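PDB 5YKU: capsid protein from Macrobrachium rosenbergii nodavirus, which forms the shell of the virus particle, its protrusion domain, the part in this structure, building the dimeric spikes on the particle surface. Local coordinates for residues T62-D67 and E95-L100; S40-V45 and I86-N91; A13-N18 and Y115-A120. All blocks are in the same frame, centred on the assembly; numbering follows the deposited sequence.

In the fold
All three contacts are antiparallel pairings in one all-beta protrusion domain whose strands run in the order 10-18, 114-121, 41-47, 81-89, 69-75, 57-63, 96-104, 26-33. Contact 3 joins 10-18, an outermost strand within the chain, to 114-121; contact 2 joins the next pair along, 41-47 and 81-89; contact 1 joins 57-63 to 96-104 beyond strand 69-75. Centres of contacts 2 and 3 lie about 10 Å apart, those of 1 and 2 about 9 Å, and those of 1 and 3 about 15 Å. Along the chain contact 3 brackets the others, while the segments of contacts 1 and 2 alternate, so distant parts of the sequence are woven into one compact domain.

Contact 1: residues T62-D67 and E95-L100; sequences TCNEVD and EATFTL. With ZN (zinc ion), chain C.
Thr62 and Thr99 form an antiparallel hydrogen-bonded pair, Cys63 and Phe98 the non-hydrogen-bonded pair beside it, and the Asn64 N to Thr97 O bond (2.8 Å) carries the pairing one step past the end of strand 57-63. On the inner side, Cys63 SG sits over one face of the Phe98 ring, displaced toward its rim, 4.2 Å from the centroid. SG is anti to the backbone N (chi1 -178°), and Cys63 CB meets Phe98 CE2 at 3.6 Å. A small, polarisable thiol suits a place over an aromatic face; SG also accepts a hydrogen bond from Glu65 N (3.6 Å). Phe98 in turn meets Trp19 and Phe88 edge-to-face.

The other side is polar. Thr99 OG1 donates to Asn64 OD1 (2.7 Å), lying in the amide plane on a lone pair, with the two side chains at about a right angle. Asn64 ND2 rests against the methyl CG2 of Thr97. Glu65 wraps past the strand edge: CG lies against Ala96 CB at 3.8 Å, the bend at chi2 (-51°) sets CD, and OE2 accepts Thr97 N (2.9 Å), on the anti side and 22° out of the carboxylate plane. One water joins OE2 to Thr97 OG1, which also bonds Asp32; another links Thr62 OG1 to Thr99 O. Farther along the loop, Asp67 holds a zinc ion through both carboxylate oxygens, and Glu95 OE2 binds another zinc while bonded to Thr34.

With two bonds at Glu65 OE2, the carboxylate takes over as acceptor for Thr97 N where the strand partner has ended; such donors would probably stabilise its charged form.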
ATOM      1  N   THR A  62      -6.223   2.411   4.254  1.00  9.60           N
ATOM      2  CA  THR A  62      -6.581   1.251   5.030  1.00  9.78           C
ATOM      3  C   THR A  62      -7.004   0.135   4.067  1.00  9.83           C
ATOM      4  O   THR A  62      -7.260   0.418   2.871  1.00 10.47           O
ATOM      5  CB  THR A  62      -7.708   1.593   6.033  1.00 10.73           C
ATOM      6  OG1 THR A  62      -8.851   2.059   5.293  1.00 13.89           O
ATOM      7  CG2 THR A  62      -7.288   2.560   7.060  1.00 11.39           C
ATOM      8  N   CYS A  63      -7.117  -1.081   4.555  1.00  9.47           N
ATOM      9  CA  CYS A  63      -7.510  -2.234   3.718  1.00  9.28           C
ATOM     10  C   CYS A  63      -8.893  -2.736   4.086  1.00 10.54           C
ATOM     11  O   CYS A  63      -9.217  -2.800   5.285  1.00 11.14           O
ATOM     12  CB  CYS A  63      -6.495  -3.339   3.918  1.00 10.30           C
ATOM     13  SG  CYS A  63      -6.761  -4.810   2.931  1.00 10.28           S
ATOM     14  N   ASN A  64      -9.683  -3.014   3.082  1.00 10.46           N
ATOM     15  CA  ASN A  64     -11.090  -3.432   3.274  1.00 10.24           C
ATOM     16  C   ASN A  64     -11.202  -4.896   3.457  1.00 11.51           C
ATOM     17  O   ASN A  64     -12.307  -5.335   3.782  1.00 13.38           O
ATOM     18  CB  ASN A  64     -11.886  -3.064   2.015  1.00 12.06           C
ATOM     19  CG  ASN A  64     -12.018  -1.629   1.740  1.00 14.59           C
ATOM     20  OD1 ASN A  64     -11.410  -0.783   2.247  1.00 15.93           O
ATOM     21  ND2 ASN A  64     -12.880  -1.370   0.774  1.00 18.32           N
ATOM     22  N   GLU A  65     -10.191  -5.696   3.299  1.00 10.32           N
ATOM     23  CA  GLU A  65     -10.265  -7.160   3.428  1.00 11.30           C
ATOM     24  C   GLU A  65     -10.666  -7.569   4.859  1.00 10.41           C
ATOM     25  O   GLU A  65     -10.196  -6.955   5.812  1.00 11.20           O
ATOM     26  CB  GLU A  65      -9.004  -7.901   2.987  1.00 10.34           C
ATOM     27  CG  GLU A  65      -8.680  -7.707   1.559  1.00 11.73           C
ATOM     28  CD  GLU A  65      -9.836  -7.966   0.580  1.00 12.71           C
ATOM     29  OE1 GLU A  65     -10.401  -9.087   0.704  1.00 13.95           O
ATOM     30  OE2 GLU A  65     -10.126  -7.102  -0.320  1.00 12.69           O
ATOM     31  N   VAL A  66     -11.461  -8.597   5.018  1.00 12.36           N
ATOM     32  CA  VAL A  66     -11.749  -9.098   6.310  1.00 12.65           C
ATOM     33  C   VAL A  66     -10.451  -9.392   7.069  1.00 11.57           C
ATOM     34  O   VAL A  66      -9.545  -9.960   6.519  1.00 10.88           O
ATOM     35  CB  VAL A  66     -12.656 -10.326   6.194  1.00 13.15           C
ATOM     36  CG1 VAL A  66     -12.829 -11.021   7.499  1.00 14.68           C
ATOM     37  CG2 VAL A  66     -14.050  -9.922   5.669  1.00 15.72           C
ATOM     38  N   ASP A  67     -10.387  -8.938   8.298  1.00 10.64           N
ATOM     39  CA  ASP A  67      -9.313  -9.187   9.188  1.00 10.21           C
ATOM     40  C   ASP A  67      -8.030  -8.423   8.886  1.00 10.24           C
ATOM     41  O   ASP A  67      -7.132  -8.519   9.664  1.00 11.97           O
ATOM     42  CB  ASP A  67      -8.999 -10.692   9.392  1.00 11.17           C
ATOM     43  CG  ASP A  67     -10.051 -11.403  10.347  1.00 10.20           C
ATOM     44  OD1 ASP A  67     -10.988 -10.700  10.757  1.00 12.69           O
ATOM     45  OD2 ASP A  67      -9.804 -12.568  10.496  1.00 10.90           O
ATOM     46  N   GLU A  95      -6.507 -10.808  -4.833  1.00  9.72           N
ATOM     47  CA  GLU A  95      -6.632  -9.402  -4.731  1.00 10.20           C
ATOM     48  C   GLU A  95      -6.837  -8.934  -3.310  1.00  9.90           C
ATOM     49  O   GLU A  95      -7.256  -9.651  -2.419  1.00 10.65           O
ATOM     50  CB  GLU A  95      -7.800  -8.931  -5.639  1.00 12.16           C
ATOM     51  CG  GLU A  95      -7.655  -9.274  -7.095  1.00 13.48           C
ATOM     52  CD  GLU A  95      -8.586  -8.411  -8.009  1.00 15.43           C
ATOM     53  OE1 GLU A  95      -9.552  -7.923  -7.558  1.00 18.01           O
ATOM     54  OE2 GLU A  95      -8.131  -8.372  -9.126  1.00 14.34           O
ATOM     55  N   ALA A  96      -6.640  -7.607  -3.148  1.00  9.52           N
ATOM     56  CA  ALA A  96      -7.023  -6.944  -1.912  1.00  9.31           C
ATOM     57  C   ALA A  96      -7.437  -5.538  -2.240  1.00  8.79           C
ATOM     58  O   ALA A  96      -6.759  -4.872  -3.022  1.00 10.14           O
ATOM     59  CB  ALA A  96      -5.881  -6.996  -0.899  1.00 10.34           C
ATOM     60  N   THR A  97      -8.507  -5.079  -1.648  1.00  9.45           N
ATOM     61  CA  THR A  97      -9.022  -3.761  -1.880  1.00  9.41           C
ATOM     62  C   THR A  97      -8.630  -2.852  -0.750  1.00  9.69           C
ATOM     63  O   THR A  97      -8.752  -3.182   0.425  1.00 10.88           O
ATOM     64  CB  THR A  97     -10.541  -3.772  -1.978  1.00 10.75           C
ATOM     65  OG1 THR A  97     -10.942  -4.608  -3.088  1.00 12.21           O
ATOM     66  CG2 THR A  97     -11.133  -2.392  -2.201  1.00 11.78           C
ATOM     67  N   PHE A  98      -8.160  -1.683  -1.071  1.00  9.42           N
ATOM     68  CA  PHE A  98      -7.763  -0.586  -0.159  1.00  9.00           C
ATOM     69  C   PHE A  98      -8.573   0.637  -0.362  1.00  8.80           C
ATOM     70  O   PHE A  98      -8.978   0.930  -1.486  1.00 10.54           O
ATOM     71  CB  PHE A  98      -6.261  -0.241  -0.374  1.00  9.49           C
ATOM     72  CG  PHE A  98      -5.370  -1.417  -0.060  1.00  9.68           C
ATOM     73  CD1 PHE A  98      -5.153  -2.428  -1.021  1.00 10.25           C
ATOM     74  CD2 PHE A  98      -4.733  -1.531   1.134  1.00  9.31           C
ATOM     75  CE1 PHE A  98      -4.392  -3.546  -0.700  1.00 10.97           C
ATOM     76  CE2 PHE A  98      -3.967  -2.649   1.431  1.00  9.68           C
ATOM     77  CZ  PHE A  98      -3.796  -3.658   0.519  1.00  9.88           C
ATOM     78  N   THR A  99      -8.799   1.329   0.726  1.00  9.81           N
ATOM     79  CA  THR A  99      -9.474   2.634   0.713  1.00 10.21           C
ATOM     80  C   THR A  99      -8.483   3.721   0.945  1.00 10.74           C
ATOM     81  O   THR A  99      -7.703   3.672   1.939  1.00 11.61           O
ATOM     82  CB  THR A  99     -10.573   2.719   1.760  1.00 11.21           C
ATOM     83  OG1 THR A  99     -11.597   1.758   1.370  1.00 13.64           O
ATOM     84  CG2 THR A  99     -11.254   4.078   1.764  1.00 13.24           C
ATOM     85  N   LEU A 100      -8.371   4.653   0.077  1.00  9.58           N
ATOM     86  CA  LEU A 100      -7.526   5.791   0.082  1.00  9.07           C
ATOM     87  C   LEU A 100      -8.285   7.042   0.384  1.00  9.03           C
ATOM     88  O   LEU A 100      -9.328   7.312  -0.205  1.00 10.02           O
ATOM     89  CB  LEU A 100      -6.774   5.988  -1.226  1.00 10.52           C
ATOM     90  CG  LEU A 100      -5.854   4.814  -1.676  1.00 10.08           C
ATOM     91  CD1 LEU A 100      -6.676   3.800  -2.491  1.00 11.43           C
ATOM     92  CD2 LEU A 100      -4.678   5.301  -2.460  1.00 10.29           C
TER
HETATM   93 ZN    ZN C 202     -11.134 -12.837  12.033  0.50  9.44          ZN
HETATM   94  O   HOH W   1      -8.745   4.644   4.452  1.00 19.85           O
HETATM   95  O   HOH W   2     -10.794  -7.306  -3.173  1.00 22.46           O

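Contact 2: residues S40-V45 and I86-N91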
ATOM      1  N   SER A  40      -2.854 -15.823   0.334  1.00 10.52           N
ATOM      2  CA  SER A  40      -1.592 -15.651   1.062  1.00 10.76           C
ATOM      3  C   SER A  40      -1.700 -14.439   1.980  1.00 10.05           C
ATOM      4  O   SER A  40      -2.491 -13.528   1.771  1.00 10.36           O
ATOM      5  CB  SER A  40      -0.443 -15.502   0.096  1.00 11.49           C
ATOM      6  OG  SER A  40      -0.054 -16.790  -0.388  1.00 12.46           O
ATOM      7  N   LYS A  41      -0.851 -14.451   2.982  1.00  9.87           N
ATOM      8  CA  LYS A  41      -0.752 -13.400   4.027  1.00  9.96           C
ATOM      9  C   LYS A  41       0.471 -12.562   3.703  1.00  8.63           C
ATOM     10  O   LYS A  41       1.557 -13.032   3.405  1.00  9.33           O
ATOM     11  CB  LYS A  41      -0.576 -14.034   5.379  1.00 11.96           C
ATOM     12  CG  LYS A  41      -1.748 -14.901   5.715  1.00 14.98           C
ATOM     13  CD  LYS A  41      -1.340 -15.902   6.809  1.00 21.11           C
ATOM     14  CE  LYS A  41      -2.503 -16.700   7.468  1.00 24.89           C
ATOM     15  NZ  LYS A  41      -1.907 -17.764   8.401  1.00 25.16           N
ATOM     16  N   PHE A  42       0.282 -11.254   3.807  1.00  8.65           N
ATOM     17  CA  PHE A  42       1.243 -10.227   3.403  1.00  8.17           C
ATOM     18  C   PHE A  42       1.328  -9.157   4.427  1.00  8.36           C
ATOM     19  O   PHE A  42       0.398  -8.913   5.271  1.00  9.09           O
ATOM     20  CB  PHE A  42       0.779  -9.580   2.119  1.00  9.45           C
ATOM     21  CG  PHE A  42       0.676 -10.531   0.970  1.00  9.31           C
ATOM     22  CD1 PHE A  42       1.818 -10.778   0.191  1.00 10.23           C
ATOM     23  CD2 PHE A  42      -0.513 -11.178   0.633  1.00 10.06           C
ATOM     24  CE1 PHE A  42       1.738 -11.642  -0.928  1.00 10.75           C
ATOM     25  CE2 PHE A  42      -0.589 -12.044  -0.426  1.00 10.49           C
ATOM     26  CZ  PHE A  42       0.538 -12.296  -1.245  1.00 10.97           C
ATOM     27  N   ILE A  43       2.415  -8.376   4.332  1.00  9.03           N
ATOM     28  CA  ILE A  43       2.515  -7.013   4.919  1.00  9.93           C
ATOM     29  C   ILE A  43       2.741  -6.054   3.788  1.00  8.80           C
ATOM     30  O   ILE A  43       3.586  -6.326   2.918  1.00 10.21           O
ATOM     31  CB  ILE A  43       3.715  -6.986   5.904  1.00 10.97           C
ATOM     32  CG1 ILE A  43       3.524  -7.778   7.128  1.00 11.71           C
ATOM     33  CG2 ILE A  43       3.982  -5.523   6.354  1.00 13.06           C
ATOM     34  CD1 ILE A  43       2.451  -7.282   8.085  1.00 12.76           C
ATOM     35  N   ILE A  44       2.057  -4.947   3.749  1.00  7.97           N
ATOM     36  CA  ILE A  44       2.350  -3.833   2.800  1.00  7.96           C
ATOM     37  C   ILE A  44       2.839  -2.645   3.623  1.00  8.29           C
ATOM     38  O   ILE A  44       2.230  -2.300   4.679  1.00  8.28           O
ATOM     39  CB  ILE A  44       1.098  -3.536   1.947  1.00  7.97           C
ATOM     40  CG1 ILE A  44       1.364  -2.453   0.913  1.00  8.10           C
ATOM     41  CG2 ILE A  44      -0.148  -3.213   2.785  1.00  8.35           C
ATOM     42  CD1 ILE A  44       0.275  -2.318  -0.077  1.00  9.14           C
ATOM     43  N   VAL A  45       3.889  -2.070   3.133  1.00  7.86           N
ATOM     44  CA  VAL A  45       4.508  -0.896   3.755  1.00  8.36           C
ATOM     45  C   VAL A  45       4.685   0.215   2.759  1.00  7.80           C
ATOM     46  O   VAL A  45       4.776  -0.049   1.548  1.00  9.12           O
ATOM     47  CB  VAL A  45       5.916  -1.198   4.353  1.00  8.35           C
ATOM     48  CG1 VAL A  45       5.772  -2.230   5.426  1.00  9.66           C
ATOM     49  CG2 VAL A  45       6.913  -1.653   3.303  1.00  9.33           C
ATOM     50  N   ILE A  86       0.117  -2.277   6.731  1.00  8.68           N
ATOM     51  CA  ILE A  86      -1.147  -3.080   6.853  1.00  8.28           C
ATOM     52  C   ILE A  86      -0.791  -4.549   6.774  1.00  9.29           C
ATOM     53  O   ILE A  86      -0.029  -4.944   5.858  1.00  8.99           O
ATOM     54  CB  ILE A  86      -2.128  -2.676   5.772  1.00  8.60           C
ATOM     55  CG1 ILE A  86      -2.539  -1.186   5.934  1.00 10.08           C
ATOM     56  CG2 ILE A  86      -3.346  -3.564   5.773  1.00 11.18           C
ATOM     57  CD1 ILE A  86      -3.196  -0.569   4.741  1.00 10.19           C
ATOM     58  N   SER A  87      -1.337  -5.384   7.629  1.00  8.81           N
ATOM     59  CA  SER A  87      -1.341  -6.807   7.505  1.00  9.29           C
ATOM     60  C   SER A  87      -2.619  -7.226   6.898  1.00  9.74           C
ATOM     61  O   SER A  87      -3.677  -6.785   7.329  1.00 10.46           O
ATOM     62  CB  SER A  87      -1.175  -7.406   8.863  1.00 12.47           C
ATOM     63  OG  SER A  87      -2.264  -7.102   9.651  1.00 18.48           O
ATOM     64  N   PHE A  88      -2.545  -8.054   5.867  1.00  9.28           N
ATOM     65  CA  PHE A  88      -3.735  -8.492   5.173  1.00  9.06           C
ATOM     66  C   PHE A  88      -3.509  -9.824   4.509  1.00  8.52           C
ATOM     67  O   PHE A  88      -2.391 -10.235   4.228  1.00 10.26           O
ATOM     68  CB  PHE A  88      -4.208  -7.452   4.138  1.00 10.20           C
ATOM     69  CG  PHE A  88      -3.331  -7.362   2.936  1.00  9.93           C
ATOM     70  CD1 PHE A  88      -2.169  -6.629   2.951  1.00 10.84           C
ATOM     71  CD2 PHE A  88      -3.668  -8.036   1.804  1.00  9.68           C
ATOM     72  CE1 PHE A  88      -1.327  -6.600   1.804  1.00 10.19           C
ATOM     73  CE2 PHE A  88      -2.816  -8.011   0.683  1.00  9.53           C
ATOM     74  CZ  PHE A  88      -1.649  -7.299   0.699  1.00 10.52           C
ATOM     75  N   GLN A  89      -4.605 -10.467   4.147  1.00  9.41           N
ATOM     76  CA  GLN A  89      -4.613 -11.705   3.408  1.00 10.25           C
ATOM     77  C   GLN A  89      -5.269 -11.412   2.070  1.00 10.17           C
ATOM     78  O   GLN A  89      -6.320 -10.763   2.014  1.00 12.25           O
ATOM     79  CB  GLN A  89      -5.401 -12.770   4.160  1.00 12.35           C
ATOM     80  CG  GLN A  89      -5.429 -14.157   3.542  1.00 15.34           C
ATOM     81  CD  GLN A  89      -6.082 -15.103   4.531  1.00 21.60           C
ATOM     82  OE1 GLN A  89      -5.952 -14.949   5.733  1.00 25.53           O
ATOM     83  NE2 GLN A  89      -6.970 -15.842   4.021  1.00 24.51           N
ATOM     84  N   ALA A  90      -4.615 -11.816   0.973  1.00  9.32           N
ATOM     85  CA  ALA A  90      -5.256 -11.718  -0.357  1.00 10.49           C
ATOM     86  C   ALA A  90      -6.518 -12.603  -0.331  1.00 11.10           C
ATOM     87  O   ALA A  90      -6.562 -13.656   0.292  1.00 10.82           O
ATOM     88  CB  ALA A  90      -4.338 -12.135  -1.483  1.00 11.00           C
ATOM     89  N   ASN A  91      -7.505 -12.163  -1.125  1.00 10.58           N
ATOM     90  CA  ASN A  91      -8.761 -12.939  -1.256  1.00 10.02           C
ATOM     91  C   ASN A  91      -8.518 -14.133  -2.161  1.00 11.16           C
ATOM     92  O   ASN A  91      -7.418 -14.420  -2.618  1.00 10.78           O
ATOM     93  CB  ASN A  91      -9.882 -11.995  -1.637  1.00 10.02           C
ATOM     94  CG  ASN A  91      -9.802 -11.544  -3.054  1.00 10.02           C
ATOM     95  OD1 ASN A  91      -9.006 -12.030  -3.864  1.00 10.90           O
ATOM     96  ND2 ASN A  91     -10.651 -10.558  -3.356  1.00 12.16           N
TER
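Phe42 and Phe88 meet on the buried face of an antiparallel pair of strands, with CB of Phe42 over the Phe88 ring, 4.0 Å from its centroid, in a CH-pi contact. The ring planes are only 20° apart, yet the rings are slid so far past each other that they barely overlap, with centroids 5.5 Å apart. Phe88 reaches this position because its CG lies between the backbone N and the carbonyl carbon (chi1 72°), which turns the ring toward the partner strand. Two smaller groups adjoin the pair: Ile44 CG2 lies 3.7 Å from Phe88 CE1, and Ala90 CB is 3.9 Å from Phe42 CE2. Ile44 and Ile86 lie side by side, the two side chains pointing the same way, with CG2 of Ile44 against CB of Ile86. Flat rings and branched aliphatic chains suit a face that is closed from solvent.

The other face bears Lys41 and Gln89, both exposed, and Ile43, whose CD1 packs on Ser87 CB at 3.7 Å. Beneath both faces the backbone sets the register: Phe42 with Phe88 and Ile44 with Ile86 each exchange two hydrogen bonds, and Ala90 N adds one to Ser40 O (2.8 Å) where strand 81-89 has ended.

Strand 41-47 is flanked on its other edge by strand 114-121, to which Ile43 and Val45 bond through Ile118 and Arg116, and Phe42 also packs on Ile117. Phe98 of strand 96-104 touches both Ile44 and Ile86, while Ser87 bonds through its backbone to Val69, at the start of strand 69-75.

Contact 3: residues A13-N18 and Y115-A120; sequences ADTIGN and YRIIRA
Ala13 opens the contact with its carbonyl, which accepts Arg116 NH1 at 2.9 Å in the guanidinium plane; its small CB touches Ile118 CG1. Asp14, exposed, reaches the same NH1 through a water bonded to its OD1, the charged atoms themselves being 4.6 Å apart. At Thr15 the carbonyl takes the N-H of Ile117 (2.8 Å). Ile16 lies side by side with Arg116, and its CG2 sits over the face of the guanidinium, 3.5 Å from NH1; CG and CD of Arg116 run past Ala13 O, and the bend at chi3 (-55°) sets NE. Gly17 exchanges two backbone bonds with Tyr115 and lies against its ring, CA 3.8 Å from the centroid in a CH-pi contact. Having no side chain suits Gly17 here: a CB would run into Tyr115 OH. Asn18 ends the segment, a water linking its O to Tyr115 OH.

Strand 10-18 is an outermost strand of the sheet within this chain, and its partner 114-121 bonds on the other edge to strand 41-47, through Val45 and Ile43. Tyr115 and Ile117 face inward onto Ile33 of strand 26-33, whereas Arg116 makes a cation-pi contact with Tyr47.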
ATOM      1  N   ALA A  13      10.349  -9.188  -1.010  1.00  9.70           N
ATOM      2  CA  ALA A  13      10.003  -7.794  -0.757  1.00 10.01           C
ATOM      3  C   ALA A  13      10.147  -6.939  -1.985  1.00 10.80           C
ATOM      4  O   ALA A  13      10.282  -5.700  -1.938  1.00 11.70           O
ATOM      5  CB  ALA A  13      10.844  -7.276   0.331  1.00 10.16           C
ATOM      6  N   ASP A  14      10.091  -7.553  -3.192  1.00 10.99           N
ATOM      7  CA  ASP A  14      10.309  -6.848  -4.457  1.00 12.00           C
ATOM      8  C   ASP A  14       9.046  -6.424  -5.128  1.00 11.36           C
ATOM      9  O   ASP A  14       9.190  -5.717  -6.164  1.00 15.90           O
ATOM     10  CB  ASP A  14      11.266  -7.628  -5.399  1.00 12.95           C
ATOM     11  CG  ASP A  14      12.619  -7.661  -4.869  1.00 15.60           C
ATOM     12  OD1 ASP A  14      13.056  -6.662  -4.278  1.00 16.21           O
ATOM     13  OD2 ASP A  14      13.226  -8.757  -4.996  1.00 17.75           O
ATOM     14  N   THR A  15       7.880  -6.801  -4.726  1.00 11.56           N
ATOM     15  CA  THR A  15       6.635  -6.280  -5.351  1.00 12.74           C
ATOM     16  C   THR A  15       6.473  -4.840  -4.918  1.00 12.30           C
ATOM     17  O   THR A  15       6.268  -4.578  -3.720  1.00 14.31           O
ATOM     18  CB  THR A  15       5.452  -7.097  -4.910  1.00 14.46           C
ATOM     19  OG1 THR A  15       5.660  -8.477  -5.349  1.00 22.16           O
ATOM     20  CG2 THR A  15       4.171  -6.624  -5.577  1.00 17.91           C
ATOM     21  N   ILE A  16       6.516  -3.947  -5.816  1.00 10.66           N
ATOM     22  CA  ILE A  16       6.311  -2.502  -5.613  1.00 11.09           C
ATOM     23  C   ILE A  16       5.242  -2.030  -6.523  1.00 10.80           C
ATOM     24  O   ILE A  16       4.955  -2.617  -7.612  1.00 13.08           O
ATOM     25  CB  ILE A  16       7.593  -1.695  -5.731  1.00 11.39           C
ATOM     26  CG1 ILE A  16       8.226  -1.907  -7.141  1.00 11.70           C
ATOM     27  CG2 ILE A  16       8.565  -2.049  -4.644  1.00 13.31           C
ATOM     28  CD1 ILE A  16       9.347  -0.939  -7.455  1.00 13.03           C
ATOM     29  N   GLY A  17       4.554  -0.982  -6.157  1.00  9.76           N
ATOM     30  CA  GLY A  17       3.590  -0.383  -6.988  1.00 10.28           C
ATOM     31  C   GLY A  17       3.196   0.987  -6.565  1.00  9.06           C
ATOM     32  O   GLY A  17       3.678   1.554  -5.585  1.00  9.48           O
ATOM     33  N   ASN A  18       2.357   1.623  -7.362  1.00 10.15           N
ATOM     34  CA  ASN A  18       1.877   2.980  -7.187  1.00  8.83           C
ATOM     35  C   ASN A  18       0.438   2.992  -6.827  1.00  8.98           C
ATOM     36  O   ASN A  18      -0.394   2.269  -7.382  1.00 10.01           O
ATOM     37  CB  ASN A  18       2.059   3.745  -8.501  1.00  9.79           C
ATOM     38  CG  ASN A  18       3.467   3.943  -8.846  1.00 12.22           C
ATOM     39  OD1 ASN A  18       4.371   4.058  -8.045  1.00 13.50           O
ATOM     40  ND2 ASN A  18       3.708   4.098 -10.156  1.00 17.85           N
ATOM     41  N   TYR A 115       4.196   1.881  -2.706  1.00  7.85           N
ATOM     42  CA  TYR A 115       4.078   0.819  -1.757  1.00  8.19           C
ATOM     43  C   TYR A 115       4.935  -0.373  -2.112  1.00  7.90           C
ATOM     44  O   TYR A 115       5.326  -0.586  -3.260  1.00  7.98           O
ATOM     45  CB  TYR A 115       2.601   0.388  -1.580  1.00  8.93           C
ATOM     46  CG  TYR A 115       2.041  -0.335  -2.772  1.00  9.41           C
ATOM     47  CD1 TYR A 115       2.339  -1.656  -3.048  1.00  9.18           C
ATOM     48  CD2 TYR A 115       1.134   0.321  -3.616  1.00  9.19           C
ATOM     49  CE1 TYR A 115       1.708  -2.280  -4.159  1.00  9.32           C
ATOM     50  CE2 TYR A 115       0.619  -0.242  -4.726  1.00 10.64           C
ATOM     51  CZ  TYR A 115       0.893  -1.563  -4.969  1.00  9.81           C
ATOM     52  OH  TYR A 115       0.338  -2.163  -6.120  1.00 13.35           O
ATOM     53  N   ARG A 116       5.290  -1.156  -1.069  1.00  8.55           N
ATOM     54  CA  ARG A 116       6.099  -2.395  -1.157  1.00  7.76           C
ATOM     55  C   ARG A 116       5.343  -3.493  -0.459  1.00  8.85           C
ATOM     56  O   ARG A 116       4.932  -3.303   0.695  1.00  9.31           O
ATOM     57  CB  ARG A 116       7.464  -2.147  -0.560  1.00  8.25           C
ATOM     58  CG  ARG A 116       8.345  -3.395  -0.614  1.00  9.69           C
ATOM     59  CD  ARG A 116       9.709  -3.127   0.063  1.00  9.89           C
ATOM     60  NE  ARG A 116      10.397  -1.980  -0.483  1.00 10.69           N
ATOM     61  CZ  ARG A 116      10.987  -1.902  -1.649  1.00 11.32           C
ATOM     62  NH1 ARG A 116      11.131  -2.943  -2.424  1.00 11.58           N
ATOM     63  NH2 ARG A 116      11.552  -0.730  -1.968  1.00 11.68           N
ATOM     64  N   ILE A 117       5.216  -4.609  -1.100  1.00  9.17           N
ATOM     65  CA  ILE A 117       4.556  -5.783  -0.485  1.00  9.59           C
ATOM     66  C   ILE A 117       5.569  -6.788  -0.110  1.00  9.45           C
ATOM     67  O   ILE A 117       6.533  -7.091  -0.883  1.00 11.42           O
ATOM     68  CB  ILE A 117       3.508  -6.370  -1.431  1.00 11.83           C
ATOM     69  CG1 ILE A 117       2.340  -5.378  -1.552  1.00 14.26           C
ATOM     70  CG2 ILE A 117       3.023  -7.740  -0.919  1.00 12.57           C
ATOM     71  CD1 ILE A 117       1.253  -5.724  -2.519  1.00 16.67           C
ATOM     72  N   ILE A 118       5.505  -7.239   1.137  1.00  9.02           N
ATOM     73  CA  ILE A 118       6.397  -8.231   1.715  1.00  9.10           C
ATOM     74  C   ILE A 118       5.648  -9.528   1.865  1.00  8.63           C
ATOM     75  O   ILE A 118       4.545  -9.586   2.518  1.00  8.97           O
ATOM     76  CB  ILE A 118       6.980  -7.829   3.030  1.00 10.86           C
ATOM     77  CG1 ILE A 118       7.791  -6.547   2.801  1.00 13.99           C
ATOM     78  CG2 ILE A 118       7.854  -8.905   3.631  1.00 12.03           C
ATOM     79  CD1 ILE A 118       8.105  -5.850   4.071  1.00 22.52           C
ATOM     80  N   ARG A 119       6.187 -10.646   1.329  1.00  9.19           N
ATOM     81  CA  ARG A 119       5.596 -11.956   1.400  1.00  9.84           C
ATOM     82  C   ARG A 119       6.564 -12.950   1.984  1.00  9.61           C
ATOM     83  O   ARG A 119       7.685 -13.089   1.464  1.00 10.24           O
ATOM     84  CB  ARG A 119       5.265 -12.436  -0.044  1.00 10.07           C
ATOM     85  CG  ARG A 119       4.689 -13.822  -0.107  1.00 11.62           C
ATOM     86  CD  ARG A 119       4.599 -14.283  -1.559  1.00 13.27           C
ATOM     87  NE  ARG A 119       4.389 -15.713  -1.695  1.00 13.75           N
ATOM     88  CZ  ARG A 119       4.743 -16.447  -2.741  1.00 14.19           C
ATOM     89  NH1 ARG A 119       4.525 -17.726  -2.646  1.00 15.84           N
ATOM     90  NH2 ARG A 119       5.364 -15.830  -3.757  1.00 15.67           N
ATOM     91  N   ALA A 120       6.233 -13.608   3.075  1.00  9.39           N
ATOM     92  CA  ALA A 120       7.010 -14.780   3.584  1.00 10.98           C
ATOM     93  C   ALA A 120       6.705 -15.985   2.660  1.00 10.77           C
ATOM     94  O   ALA A 120       5.549 -16.375   2.508  1.00 12.46           O
ATOM     95  CB  ALA A 120       6.590 -15.101   5.008  1.00 10.63           C
TER
HETATM   96  O   HOH W   3      12.620  -3.840  -4.728  1.00 29.48           O
HETATM   97  O   HOH W   4       6.684  -9.068  -2.727  1.00 19.26           O
HETATM   98  O   HOH W   5      -0.429  -0.542  -8.097  1.00 21.65           O